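Local coordinates for putative PhosphatidylEthanolamine-Binding Protein (PEBP) (PDB 3N08), which is of unconfirmed function but, as a bacterial relative of phosphatidylethanolamine-binding proteins and Raf kinase inhibitor protein, probably binds a small anionic ligand in the pocket known from that family, at residues Val26-Pro31 with Leu78-Gln83; Val48-Val53 with Trp63-Val68; Tyr69-Val74 with Ile84-Gly89; Arg109-Ala114 with Thr143-Gly148. All blocks are in the same frame, centred on the assembly; numbering follows the deposited sequence.

Interaction 1 of 4, residues Val26-Pro31 with Leu78-Gln83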
loop_
_atom_site.group_PDB
_atom_site.type_symbol
_atom_site.label_atom_id
_atom_site.label_comp_id
_atom_site.label_asym_id
_atom_site.label_seq_id
_atom_site.Cartn_x
_atom_site.Cartn_y
_atom_site.Cartn_z
ATOM N N VAL B 26 20.542 -10.846 15.738
ATOM C CA VAL B 26 20.177 -12.257 15.745
ATOM C C VAL B 26 19.832 -12.800 14.330
ATOM O O VAL B 26 19.917 -13.998 14.068
ATOM C CB VAL B 26 19.038 -12.539 16.775
ATOM C CG1 VAL B 26 19.576 -12.380 18.211
ATOM C CG2 VAL B 26 17.825 -11.641 16.551
ATOM N N GLY B 27 19.468 -11.912 13.418
ATOM C CA GLY B 27 19.255 -12.281 12.034
ATOM C C GLY B 27 17.949 -12.998 11.766
ATOM O O GLY B 27 17.843 -13.785 10.831
ATOM N N ILE B 28 16.940 -12.730 12.576
ATOM C CA ILE B 28 15.641 -13.352 12.358
ATOM C C ILE B 28 14.822 -12.562 11.344
ATOM O O ILE B 28 15.100 -11.393 11.045
ATOM C CB ILE B 28 14.856 -13.524 13.686
ATOM C CG1 ILE B 28 14.475 -12.155 14.248
ATOM C CG2 ILE B 28 15.680 -14.335 14.711
ATOM C CD1 ILE B 28 13.664 -12.213 15.545
ATOM N N SER B 29 13.806 -13.212 10.789
ATOM C CA SER B 29 12.954 -12.578 9.795
ATOM C C SER B 29 12.183 -11.413 10.427
ATOM O O SER B 29 11.771 -11.494 11.586
ATOM C CB SER B 29 12.019 -13.620 9.163
ATOM O OG SER B 29 11.092 -14.117 10.122
ATOM N N PRO B 30 12.032 -10.305 9.694
ATOM C CA PRO B 30 11.343 -9.132 10.239
ATOM C C PRO B 30 9.835 -9.337 10.276
ATOM O O PRO B 30 9.298 -10.140 9.495
ATOM C CB PRO B 30 11.684 -8.034 9.224
ATOM C CG PRO B 30 11.843 -8.807 7.910
ATOM C CD PRO B 30 12.489 -10.105 8.308
ATOM N N PRO B 31 9.156 -8.607 11.173
ATOM C CA PRO B 31 7.694 -8.656 11.189
ATOM C C PRO B 31 7.117 -8.031 9.927
ATOM O O PRO B 31 7.621 -7.033 9.422
ATOM C CB PRO B 31 7.331 -7.836 12.424
ATOM C CG PRO B 31 8.444 -6.855 12.544
ATOM C CD PRO B 31 9.691 -7.569 12.060
ATOM N N LEU B 78 2.958 -11.762 10.000
ATOM C CA LEU B 78 4.035 -12.673 10.329
ATOM C C LEU B 78 4.877 -11.981 11.392
ATOM O O LEU B 78 5.473 -10.933 11.136
ATOM C CB LEU B 78 4.899 -12.976 9.111
ATOM C CG LEU B 78 4.192 -13.660 7.936
ATOM C CD1 LEU B 78 5.146 -13.800 6.764
ATOM C CD2 LEU B 78 3.643 -15.034 8.352
ATOM N N ALA B 79 4.919 -12.559 12.585
ATOM C CA ALA B 79 5.709 -11.982 13.650
ATOM C C ALA B 79 7.190 -12.228 13.375
ATOM O O ALA B 79 7.553 -13.071 12.543
ATOM C CB ALA B 79 5.315 -12.585 14.985
ATOM N N GLU B 80 8.048 -11.486 14.048
ATOM C CA GLU B 80 9.480 -11.616 13.810
ATOM C C GLU B 80 9.898 -13.047 14.129
ATOM O O GLU B 80 9.469 -13.627 15.123
ATOM C CB GLU B 80 10.275 -10.606 14.647
ATOM C CG GLU B 80 10.164 -10.799 16.145
ATOM C CD GLU B 80 10.987 -9.796 16.944
ATOM O OE1 GLU B 80 11.316 -8.716 16.413
ATOM O OE2 GLU B 80 11.298 -10.106 18.116
ATOM N N GLY B 81 10.688 -13.638 13.237
ATOM C CA GLY B 81 11.188 -14.989 13.441
ATOM C C GLY B 81 10.104 -16.048 13.589
ATOM O O GLY B 81 10.362 -17.148 14.055
ATOM N N ALA B 82 8.901 -15.750 13.145
ATOM C CA ALA B 82 7.799 -16.650 13.446
ATOM C C ALA B 82 7.812 -17.904 12.584
ATOM O O ALA B 82 8.422 -17.983 11.521
ATOM C CB ALA B 82 6.462 -15.926 13.312
ATOM N N GLN B 83 7.101 -18.908 13.077
ATOM C CA GLN B 83 6.869 -20.091 12.275
ATOM C C GLN B 83 6.045 -19.706 11.075
ATOM O O GLN B 83 5.123 -18.892 11.148
ATOM C CB GLN B 83 6.141 -21.198 13.033
ATOM C CG GLN B 83 5.992 -22.444 12.146
ATOM C CD GLN B 83 5.431 -23.646 12.868
ATOM O OE1 GLN B 83 5.292 -23.653 14.095
ATOM N NE2 GLN B 83 5.112 -24.688 12.102
HETATM O O HOH W 1 8.764 -12.784 9.946
HETATM O O HOH W 2 10.347 -16.762 9.731
#
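Ile28 carries CG1, and Glu80 carries CG, between its own backbone N and carbonyl carbon (chi1 67° and 64°). The two chains cross obliquely, with Ile28 CD1 lying 3.8 Å from Glu80 CG. Farther back, Ile28 CB rests 4.0 Å from Gly81 CA, close to the backbone of the turn. The main polar bond runs from Gly81 N to Ser29 O (2.9 Å, 148° at the hydrogen), and Glu80 CA adds a C-H contact to the same carbonyl oxygen. Gly81 N also leans on Ser29 OG at 3.2 Å, but this second bond is weak.

Two waters extend the grip of the serine hydroxyl. It gives its proton to one of them, 2.7 Å from Ser29 OG, which in turn donates to Pro30 O and Ala79 O. The other donates to both Ser29 OG and Ala82 O, so the hydroxyl links the two loops through solvent as well as directly. Beyond the serine, the Pro31 ring lies alongside Glu80, with Pro31 CD 4.0 Å from Glu80 CB. Pro31 CA makes a C-H contact with Leu78 O. The carboxylate of Glu80 turns elsewhere, to Tyr21 OH. Ala82 N bonds back to Ala79 O at 3.1 Å, closing a type II beta turn over Ala79-Ala82 with Gly81, at positive phi, in its third position.

Interaction 2 of 4, residues Val48-Val53 with Trp63-Val68; sequences VEDPDV and WIHWIV
The His65 ring has a water at its edge, in plane and 2.7 Å from NE2, while Asp50 CB approaches the ring obliquely, 3.8 Å from NE2. That water also donates to Asp50 OD2; the carboxylate and imidazole lie side by side, pointing the same way, their planes 42° apart. Tyr110 meets the imidazole edge-to-face. His65 ND1 bonds with Cys99 O, and Asp50 OD2, besides the water, has a second hydrogen bond with His108 ND1. On the Trp66 indole, Val68 CG2 covers one face toward the rim; Val48 CG2 comes obliquely and packs on Trp66 CB at 3.9 Å.

Beneath these rings the strands run antiparallel, at 160°. Asp50 and Trp63 form a hydrogen-bonded pair, Asp50 N to Trp63 O 2.8 Å and Trp63 N to Asp50 O 3.0 Å. At the other end Val48 O takes His65 N at 2.7 Å and, weakly, Trp66 N, which shifts the register by one residue: a classic beta bulge. Glu49, flanked by the Ile64 side chain, sends OE1 into a salt bridge with Lys129.

After the strand, Asp52 N bonds to Asp50 OD1 (2.8 Å) from above the carboxylate plane, an Asx turn within a type I turn. Asp50-Pro51-Asp52 matches the DPD signature of the phosphatidylethanolamine-binding family, and Asp50 with His65 probably lines its anion-binding pocket.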
loop_
_atom_site.group_PDB
_atom_site.type_symbol
_atom_site.label_atom_id
_atom_site.label_comp_id
_atom_site.label_asym_id
_atom_site.label_seq_id
_atom_site.Cartn_x
_atom_site.Cartn_y
_atom_site.Cartn_z
ATOM N N VAL B 48 11.510 -11.653 -1.244
ATOM C CA VAL B 48 12.361 -10.585 -0.737
ATOM C C VAL B 48 13.677 -10.673 -1.464
ATOM O O VAL B 48 14.303 -11.740 -1.523
ATOM C CB VAL B 48 12.595 -10.716 0.774
ATOM C CG1 VAL B 48 13.424 -9.583 1.322
ATOM C CG2 VAL B 48 11.268 -10.836 1.514
ATOM N N GLU B 49 14.113 -9.550 -2.002
ATOM C CA GLU B 49 15.322 -9.551 -2.785
ATOM C C GLU B 49 16.116 -8.271 -2.664
ATOM O O GLU B 49 15.594 -7.220 -2.293
ATOM C CB GLU B 49 15.008 -9.848 -4.228
ATOM C CG GLU B 49 14.089 -8.862 -4.860
ATOM C CD GLU B 49 13.608 -9.309 -6.245
ATOM O OE1 GLU B 49 13.455 -10.529 -6.473
ATOM O OE2 GLU B 49 13.397 -8.441 -7.116
ATOM N N ASP B 50 17.399 -8.383 -3.034
ATOM C CA ASP B 50 18.387 -7.300 -2.949
ATOM C C ASP B 50 18.986 -7.035 -4.334
ATOM O O ASP B 50 19.800 -7.803 -4.821
ATOM C CB ASP B 50 19.459 -7.721 -1.957
ATOM C CG ASP B 50 20.584 -6.686 -1.787
ATOM O OD1 ASP B 50 20.523 -5.580 -2.350
ATOM O OD2 ASP B 50 21.526 -7.012 -1.011
ATOM N N PRO B 51 18.547 -5.966 -5.004
ATOM C CA PRO B 51 19.080 -5.631 -6.321
ATOM C C PRO B 51 20.418 -4.894 -6.211
ATOM O O PRO B 51 20.991 -4.496 -7.237
ATOM C CB PRO B 51 17.995 -4.713 -6.891
ATOM C CG PRO B 51 17.463 -4.005 -5.654
ATOM C CD PRO B 51 17.457 -5.058 -4.594
ATOM N N ASP B 52 20.936 -4.716 -4.998
ATOM C CA ASP B 52 22.162 -3.957 -4.748
ATOM C C ASP B 52 23.309 -4.893 -4.351
ATOM O O ASP B 52 24.368 -4.471 -3.885
ATOM C CB ASP B 52 21.935 -2.900 -3.659
ATOM C CG ASP B 52 20.982 -1.811 -4.103
ATOM O OD1 ASP B 52 20.812 -1.617 -5.311
ATOM O OD2 ASP B 52 20.399 -1.124 -3.246
ATOM N N VAL B 53 23.111 -6.191 -4.524
ATOM C CA VAL B 53 24.171 -7.149 -4.282
ATOM C C VAL B 53 25.372 -6.800 -5.184
ATOM O O VAL B 53 25.209 -6.401 -6.332
ATOM C CB VAL B 53 23.645 -8.586 -4.514
ATOM C CG1 VAL B 53 23.217 -8.778 -5.970
ATOM C CG2 VAL B 53 24.707 -9.613 -4.115
ATOM N N TRP B 63 19.960 -10.735 -5.572
ATOM C CA TRP B 63 20.044 -11.820 -4.596
ATOM C C TRP B 63 18.710 -12.002 -3.861
ATOM O O TRP B 63 18.197 -11.043 -3.260
ATOM C CB TRP B 63 21.153 -11.520 -3.595
ATOM C CG TRP B 63 21.621 -12.730 -2.851
ATOM C CD1 TRP B 63 21.076 -13.284 -1.734
ATOM C CD2 TRP B 63 22.759 -13.515 -3.185
ATOM N NE1 TRP B 63 21.801 -14.407 -1.366
ATOM C CE2 TRP B 63 22.852 -14.548 -2.236
ATOM C CE3 TRP B 63 23.719 -13.435 -4.200
ATOM C CZ2 TRP B 63 23.858 -15.509 -2.281
ATOM C CZ3 TRP B 63 24.709 -14.385 -4.246
ATOM C CH2 TRP B 63 24.778 -15.408 -3.285
ATOM N N ILE B 64 18.154 -13.201 -3.937
ATOM C CA ILE B 64 16.881 -13.504 -3.281
ATOM C C ILE B 64 17.151 -13.922 -1.849
ATOM O O ILE B 64 17.922 -14.872 -1.591
ATOM C CB ILE B 64 16.141 -14.641 -4.019
ATOM C CG1 ILE B 64 15.877 -14.297 -5.484
ATOM C CG2 ILE B 64 14.857 -14.974 -3.277
ATOM C CD1 ILE B 64 15.379 -12.924 -5.760
ATOM N N HIS B 65 16.563 -13.181 -0.928
ATOM C CA HIS B 65 16.729 -13.421 0.490
ATOM C C HIS B 65 15.639 -14.287 1.126
ATOM O O HIS B 65 15.871 -14.859 2.167
ATOM C CB HIS B 65 16.865 -12.081 1.246
ATOM C CG HIS B 65 18.215 -11.463 1.094
ATOM N ND1 HIS B 65 19.171 -11.521 2.083
ATOM C CD2 HIS B 65 18.824 -10.901 0.024
ATOM C CE1 HIS B 65 20.291 -10.964 1.656
ATOM N NE2 HIS B 65 20.106 -10.582 0.409
ATOM N N TRP B 66 14.459 -14.350 0.523
ATOM C CA TRP B 66 13.360 -15.115 1.108
ATOM C C TRP B 66 12.294 -15.349 0.058
ATOM O O TRP B 66 11.900 -14.414 -0.641
ATOM C CB TRP B 66 12.752 -14.350 2.289
ATOM C CG TRP B 66 12.038 -15.180 3.328
ATOM C CD1 TRP B 66 12.042 -16.532 3.457
ATOM C CD2 TRP B 66 11.256 -14.666 4.414
ATOM N NE1 TRP B 66 11.283 -16.897 4.568
ATOM C CE2 TRP B 66 10.800 -15.768 5.165
ATOM C CE3 TRP B 66 10.894 -13.379 4.815
ATOM C CZ2 TRP B 66 9.982 -15.620 6.306
ATOM C CZ3 TRP B 66 10.096 -13.232 5.952
ATOM C CH2 TRP B 66 9.651 -14.346 6.678
ATOM N N ILE B 67 11.782 -16.576 0.014
ATOM C CA ILE B 67 10.607 -16.924 -0.745
ATOM C C ILE B 67 9.639 -17.666 0.166
ATOM O O ILE B 67 10.006 -18.673 0.801
ATOM C CB ILE B 67 10.983 -17.842 -1.919
ATOM C CG1 ILE B 67 11.821 -17.067 -2.944
ATOM C CG2 ILE B 67 9.729 -18.444 -2.566
ATOM C CD1 ILE B 67 12.227 -17.889 -4.159
ATOM N N VAL B 68 8.394 -17.210 0.137
ATOM C CA VAL B 68 7.309 -17.900 0.833
ATOM C C VAL B 68 6.108 -17.926 -0.101
ATOM O O VAL B 68 5.757 -16.918 -0.681
ATOM C CB VAL B 68 6.893 -17.187 2.132
ATOM C CG1 VAL B 68 5.811 -17.974 2.853
ATOM C CG2 VAL B 68 8.090 -16.995 3.046
HETATM O O HOH W 3 22.098 -9.634 -1.157
#

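Interaction 3 of 4, residues Tyr69-Val74 with Ile84-Gly89; sequences YNLSPV and IFAVQG
Tyr69 leans over Val87 because its CG stands between the backbone N and the carbonyl carbon (chi1 75°), and the two side chains run side by side in the same direction. Leaving CB, the ring first passes Val87 O, 3.9 Å from CD1. The next atom, CE1, comes to 3.4 Å from Val87 CG1, and CZ keeps a distance of 3.6 Å from that methyl. Val87 CB lies over the ring face, offset toward the rim, with its centroid distance of 3.8 Å and 19° tilt from the normal fitting a CH-pi contact. At the tip, Tyr69 OH still lies 3.6 Å from Val87 CG1 while it hydrogen-bonds with Glu124 O and Ser122 O.

Their backbones form one antiparallel hydrogen-bonded pair, Tyr69 N to Val87 O 2.8 Å and Val87 N to Tyr69 O 2.9 Å. Next to it, Ala86 CB fits against Leu71 CD2 at 3.6 Å. Past this point water replaces direct bonding: one molecule donates to both Asn70 O and Phe85 O, another joins Ser72 N to Phe85 O. The chain turns a corner at Asn70, whose positive phi belongs to a G1 beta bulge in which Asn70 and Leu71 face Leu44, and the short strand 87-88 borders the sheet here.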
loop_
_atom_site.group_PDB
_atom_site.type_symbol
_atom_site.label_atom_id
_atom_site.label_comp_id
_atom_site.label_asym_id
_atom_site.label_seq_id
_atom_site.Cartn_x
_atom_site.Cartn_y
_atom_site.Cartn_z
ATOM N N TYR B 69 5.459 -19.076 -0.248
ATOM C CA TYR B 69 4.254 -19.110 -1.042
ATOM C C TYR B 69 3.209 -20.004 -0.387
ATOM O O TYR B 69 3.501 -20.746 0.550
ATOM C CB TYR B 69 4.543 -19.517 -2.502
ATOM C CG TYR B 69 4.845 -20.979 -2.728
ATOM C CD1 TYR B 69 6.139 -21.470 -2.627
ATOM C CD2 TYR B 69 3.827 -21.854 -3.084
ATOM C CE1 TYR B 69 6.408 -22.813 -2.857
ATOM C CE2 TYR B 69 4.087 -23.177 -3.309
ATOM C CZ TYR B 69 5.369 -23.644 -3.204
ATOM O OH TYR B 69 5.589 -24.979 -3.443
ATOM N N ASN B 70 1.982 -19.919 -0.897
ATOM C CA ASN B 70 0.847 -20.609 -0.315
ATOM C C ASN B 70 0.561 -20.172 1.113
ATOM O O ASN B 70 0.039 -20.942 1.907
ATOM C CB ASN B 70 0.974 -22.127 -0.454
ATOM C CG ASN B 70 0.526 -22.626 -1.816
ATOM O OD1 ASN B 70 0.048 -21.860 -2.671
ATOM N ND2 ASN B 70 0.675 -23.921 -2.027
ATOM N N LEU B 71 0.881 -18.925 1.415
ATOM C CA LEU B 71 0.407 -18.330 2.652
ATOM C C LEU B 71 -1.099 -18.180 2.622
ATOM O O LEU B 71 -1.679 -17.911 1.568
ATOM C CB LEU B 71 0.991 -16.947 2.804
ATOM C CG LEU B 71 2.389 -16.861 3.352
ATOM C CD1 LEU B 71 2.969 -15.505 2.979
ATOM C CD2 LEU B 71 2.407 -17.079 4.877
ATOM N N SER B 72 -1.732 -18.332 3.782
ATOM C CA SER B 72 -3.154 -18.018 3.893
ATOM C C SER B 72 -3.427 -16.558 3.539
ATOM O O SER B 72 -2.720 -15.676 3.975
ATOM C CB SER B 72 -3.639 -18.266 5.310
ATOM O OG SER B 72 -4.950 -17.777 5.438
ATOM N N PRO B 73 -4.495 -16.307 2.781
ATOM C CA PRO B 73 -4.806 -14.920 2.437
ATOM C C PRO B 73 -5.323 -14.136 3.626
ATOM O O PRO B 73 -5.414 -12.901 3.497
ATOM C CB PRO B 73 -5.874 -15.057 1.353
ATOM C CG PRO B 73 -6.445 -16.423 1.548
ATOM C CD PRO B 73 -5.330 -17.265 2.049
ATOM N N VAL B 74 -5.641 -14.797 4.742
ATOM C CA VAL B 74 -5.991 -14.083 5.973
ATOM C C VAL B 74 -4.882 -14.122 7.016
ATOM O O VAL B 74 -5.122 -13.855 8.187
ATOM C CB VAL B 74 -7.347 -14.591 6.560
ATOM C CG1 VAL B 74 -8.462 -14.416 5.528
ATOM C CG2 VAL B 74 -7.278 -16.046 7.015
ATOM N N ILE B 84 6.416 -20.268 9.938
ATOM C CA ILE B 84 5.765 -19.953 8.687
ATOM C C ILE B 84 4.859 -21.123 8.312
ATOM O O ILE B 84 5.335 -22.221 8.011
ATOM C CB ILE B 84 6.823 -19.710 7.568
ATOM C CG1 ILE B 84 7.747 -18.556 7.934
ATOM C CG2 ILE B 84 6.153 -19.533 6.189
ATOM C CD1 ILE B 84 7.087 -17.247 8.186
ATOM N N PHE B 85 3.538 -20.905 8.356
ATOM C CA PHE B 85 2.571 -21.946 8.018
ATOM C C PHE B 85 2.242 -21.782 6.549
ATOM O O PHE B 85 1.157 -21.305 6.169
ATOM C CB PHE B 85 1.350 -21.861 8.955
ATOM C CG PHE B 85 1.708 -22.066 10.398
ATOM C CD1 PHE B 85 1.834 -23.348 10.919
ATOM C CD2 PHE B 85 1.929 -20.987 11.235
ATOM C CE1 PHE B 85 2.200 -23.541 12.253
ATOM C CE2 PHE B 85 2.288 -21.179 12.578
ATOM C CZ PHE B 85 2.422 -22.457 13.080
ATOM N N ALA B 86 3.229 -22.142 5.730
ATOM C CA ALA B 86 3.207 -21.964 4.281
ATOM C C ALA B 86 4.463 -22.654 3.774
ATOM O O ALA B 86 5.185 -23.280 4.542
ATOM C CB ALA B 86 3.224 -20.475 3.923
ATOM N N VAL B 87 4.753 -22.540 2.488
ATOM C CA VAL B 87 5.900 -23.210 1.898
ATOM C C VAL B 87 7.018 -22.199 1.735
ATOM O O VAL B 87 6.800 -21.108 1.221
ATOM C CB VAL B 87 5.554 -23.812 0.524
ATOM C CG1 VAL B 87 6.721 -24.603 -0.011
ATOM C CG2 VAL B 87 4.287 -24.672 0.620
ATOM N N GLN B 88 8.215 -22.558 2.171
ATOM C CA GLN B 88 9.381 -21.712 1.919
ATOM C C GLN B 88 10.180 -22.242 0.752
ATOM O O GLN B 88 10.366 -23.453 0.575
ATOM C CB GLN B 88 10.225 -21.550 3.178
ATOM C CG GLN B 88 9.447 -20.805 4.262
ATOM C CD GLN B 88 10.247 -20.535 5.519
ATOM O OE1 GLN B 88 11.080 -19.635 5.559
ATOM N NE2 GLN B 88 9.973 -21.297 6.571
ATOM N N GLY B 89 10.622 -21.317 -0.088
ATOM C CA GLY B 89 11.408 -21.646 -1.262
ATOM C C GLY B 89 12.877 -21.412 -0.996
ATOM O O GLY B 89 13.291 -21.179 0.148
HETATM O O HOH W 4 -0.773 -21.930 4.233
HETATM O O HOH W 5 -0.530 -19.115 6.515
#

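Interaction 4 of 4, residues Arg109-Ala114 with Thr143-Gly148; sequences RYYFYA and TAELMG
Phe112 N to Leu146 O, at 2.7 Å and 171°, is the shortest hydrogen bond between these two strands, and Leu146 N returns the pairing to Phe112 O at 2.9 Å. The two strands are antiparallel neighbours in the larger sheet of the PEBP fold, at 160°. Tyr110 with Gly148 and Ala114 with Ala144 repeat the doubly bonded pattern at two-residue intervals. In the Thr143 conformer described, one of two, its OG1 reaches Ala114 O from the face of the carbonyl plane opposite Ala144 N.

On the side of Phe112 and Leu146, CB meets CB at 4.1 Å, and Leu32 and Leu6 of the other sheet pack against this layer. The opposite side holds Tyr111, Tyr113, Glu145 and Met147. The Glu145 carboxylate is nearly perpendicular to both tyrosine rings; OE2 sits in plane at the Tyr111 edge, 3.6 Å from CE1, and hydrogen-bonds with Tyr13 OH. A water donates to Glu145 OE1 at 2.6 Å and also bonds with Tyr113 OH. Ile141 of the second subunit packs on Glu145.

Met147 CG, anti to its backbone N (chi1 -175°), stands 3.6 Å above the centre of the Tyr111 ring, while SD passes on to Arg109 CG at 3.9 Å.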
loop_
_atom_site.group_PDB
_atom_site.type_symbol
_atom_site.label_atom_id
_atom_site.label_comp_id
_atom_site.label_asym_id
_atom_site.label_seq_id
_atom_site.Cartn_x
_atom_site.Cartn_y
_atom_site.Cartn_z
ATOM N N ARG B 109 19.316 -1.766 -0.652
ATOM C CA ARG B 109 17.865 -1.802 -0.579
ATOM C C ARG B 109 17.358 -3.228 -0.667
ATOM O O ARG B 109 17.813 -4.012 -1.507
ATOM C CB ARG B 109 17.304 -0.988 -1.753
ATOM C CG ARG B 109 17.659 0.465 -1.722
ATOM C CD ARG B 109 17.369 1.130 -3.069
ATOM N NE ARG B 109 18.214 0.575 -4.121
ATOM C CZ ARG B 109 18.089 0.837 -5.407
ATOM N NH1 ARG B 109 17.127 1.670 -5.808
ATOM N NH2 ARG B 109 18.921 0.278 -6.279
ATOM N N TYR B 110 16.437 -3.562 0.230
ATOM C CA TYR B 110 15.805 -4.871 0.283
ATOM C C TYR B 110 14.323 -4.667 -0.011
ATOM O O TYR B 110 13.601 -3.990 0.742
ATOM C CB TYR B 110 16.043 -5.529 1.667
ATOM C CG TYR B 110 17.504 -5.730 1.911
ATOM C CD1 TYR B 110 18.157 -6.869 1.478
ATOM C CD2 TYR B 110 18.261 -4.717 2.471
ATOM C CE1 TYR B 110 19.533 -7.018 1.639
ATOM C CE2 TYR B 110 19.630 -4.841 2.612
ATOM C CZ TYR B 110 20.251 -5.998 2.208
ATOM O OH TYR B 110 21.625 -6.075 2.347
ATOM N N TYR B 111 13.890 -5.255 -1.120
ATOM C CA TYR B 111 12.515 -5.126 -1.594
ATOM C C TYR B 111 11.736 -6.367 -1.210
ATOM O O TYR B 111 12.197 -7.511 -1.408
ATOM C CB TYR B 111 12.491 -4.937 -3.098
ATOM C CG TYR B 111 12.915 -3.552 -3.521
ATOM C CD1 TYR B 111 11.983 -2.538 -3.687
ATOM C CD2 TYR B 111 14.255 -3.247 -3.753
ATOM C CE1 TYR B 111 12.359 -1.276 -4.075
ATOM C CE2 TYR B 111 14.631 -1.991 -4.135
ATOM C CZ TYR B 111 13.680 -1.004 -4.292
ATOM O OH TYR B 111 14.106 0.264 -4.673
ATOM N N PHE B 112 10.562 -6.135 -0.635
ATOM C CA PHE B 112 9.645 -7.162 -0.190
ATOM C C PHE B 112 8.399 -7.060 -1.059
ATOM O O PHE B 112 7.730 -6.030 -1.084
ATOM C CB PHE B 112 9.227 -6.903 1.249
ATOM C CG PHE B 112 10.335 -6.961 2.257
ATOM C CD1 PHE B 112 11.322 -5.974 2.313
ATOM C CD2 PHE B 112 10.385 -7.982 3.161
ATOM C CE1 PHE B 112 12.329 -6.050 3.265
ATOM C CE2 PHE B 112 11.387 -8.049 4.107
ATOM C CZ PHE B 112 12.357 -7.074 4.152
ATOM N N TYR B 113 8.128 -8.092 -1.835
ATOM C CA TYR B 113 7.021 -8.081 -2.777
ATOM C C TYR B 113 5.983 -9.083 -2.315
ATOM O O TYR B 113 6.309 -10.239 -2.081
ATOM C CB TYR B 113 7.508 -8.485 -4.171
ATOM C CG TYR B 113 8.514 -7.531 -4.762
ATOM C CD1 TYR B 113 8.142 -6.254 -5.123
ATOM C CD2 TYR B 113 9.830 -7.894 -4.940
ATOM C CE1 TYR B 113 9.067 -5.358 -5.682
ATOM C CE2 TYR B 113 10.747 -7.019 -5.509
ATOM C CZ TYR B 113 10.352 -5.761 -5.856
ATOM O OH TYR B 113 11.295 -4.895 -6.408
ATOM N N ALA B 114 4.734 -8.643 -2.238
ATOM C CA ALA B 114 3.635 -9.538 -1.956
ATOM C C ALA B 114 2.759 -9.678 -3.195
ATOM O O ALA B 114 2.527 -8.709 -3.941
ATOM C CB ALA B 114 2.804 -9.021 -0.796
ATOM N N THR B 143 -0.732 -6.900 -6.170
ATOM C CA THR B 143 0.608 -6.916 -5.642
ATOM C C THR B 143 0.751 -5.772 -4.647
ATOM O O THR B 143 -0.089 -4.856 -4.614
ATOM C CB THR B 143 1.627 -6.803 -6.790
ATOM O OG1 THR B 143 2.952 -7.125 -6.345
ATOM C CG2 THR B 143 1.580 -5.411 -7.401
ATOM N N ALA B 144 1.778 -5.865 -3.818
ATOM C CA ALA B 144 2.171 -4.790 -2.932
ATOM C C ALA B 144 3.675 -4.844 -2.722
ATOM O O ALA B 144 4.316 -5.865 -2.984
ATOM C CB ALA B 144 1.434 -4.876 -1.617
ATOM N N GLU B 145 4.252 -3.740 -2.276
ATOM C CA GLU B 145 5.704 -3.632 -2.174
ATOM C C GLU B 145 6.079 -2.858 -0.925
ATOM O O GLU B 145 5.452 -1.847 -0.610
ATOM C CB GLU B 145 6.257 -2.895 -3.394
ATOM C CG GLU B 145 7.751 -2.540 -3.352
ATOM C CD GLU B 145 8.198 -1.705 -4.572
ATOM O OE1 GLU B 145 7.905 -2.096 -5.726
ATOM O OE2 GLU B 145 8.834 -0.665 -4.369
ATOM N N LEU B 146 7.113 -3.333 -0.244
ATOM C CA LEU B 146 7.752 -2.636 0.859
ATOM C C LEU B 146 9.251 -2.664 0.584
ATOM O O LEU B 146 9.740 -3.587 -0.025
ATOM C CB LEU B 146 7.410 -3.343 2.175
ATOM C CG LEU B 146 8.126 -2.828 3.418
ATOM C CD1 LEU B 146 7.699 -1.392 3.796
ATOM C CD2 LEU B 146 7.816 -3.773 4.580
ATOM N N MET B 147 9.965 -1.643 1.013
ATOM C CA MET B 147 11.418 -1.634 0.883
ATOM C C MET B 147 11.998 -1.087 2.162
ATOM O O MET B 147 11.456 -0.174 2.749
ATOM C CB MET B 147 11.850 -0.780 -0.323
ATOM C CG MET B 147 13.377 -0.823 -0.588
ATOM S SD MET B 147 14.353 0.483 0.275
ATOM C CE MET B 147 14.033 1.861 -0.881
ATOM N N GLY B 148 13.099 -1.681 2.618
ATOM C CA GLY B 148 13.902 -1.105 3.693
ATOM C C GLY B 148 15.367 -1.215 3.347
ATOM O O GLY B 148 15.732 -2.042 2.511
HETATM O O HOH W 6 10.265 -2.275 -6.865
#

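Interactions 2, 3 and 4 belong to one sheet. Interactions 2 and 4, with centres about 10 Å apart, meet through Glu49 O to Tyr111 N at 2.9 Å and the salt bridge from Asp52 OD1 to Arg109 NH2 at 2.8 Å; this junction probably borders the family's anion pocket. Interactions 2 and 3 share strand 63-71, and Ile67 O to Gly89 N at 2.9 Å probably continues the pairing. Interaction 1 lies against this sheet: Ser29 CB touches Trp66 CH2 at 3.5 Å and Pro30 CG touches Phe112 CE2 at 3.9 Å. Its Leu78 CD2 packs on Ile84 CD1 in the loop that leads into strand 87-88. Interactions 3 and 4 do not touch, their nearest atoms about 8 Å apart.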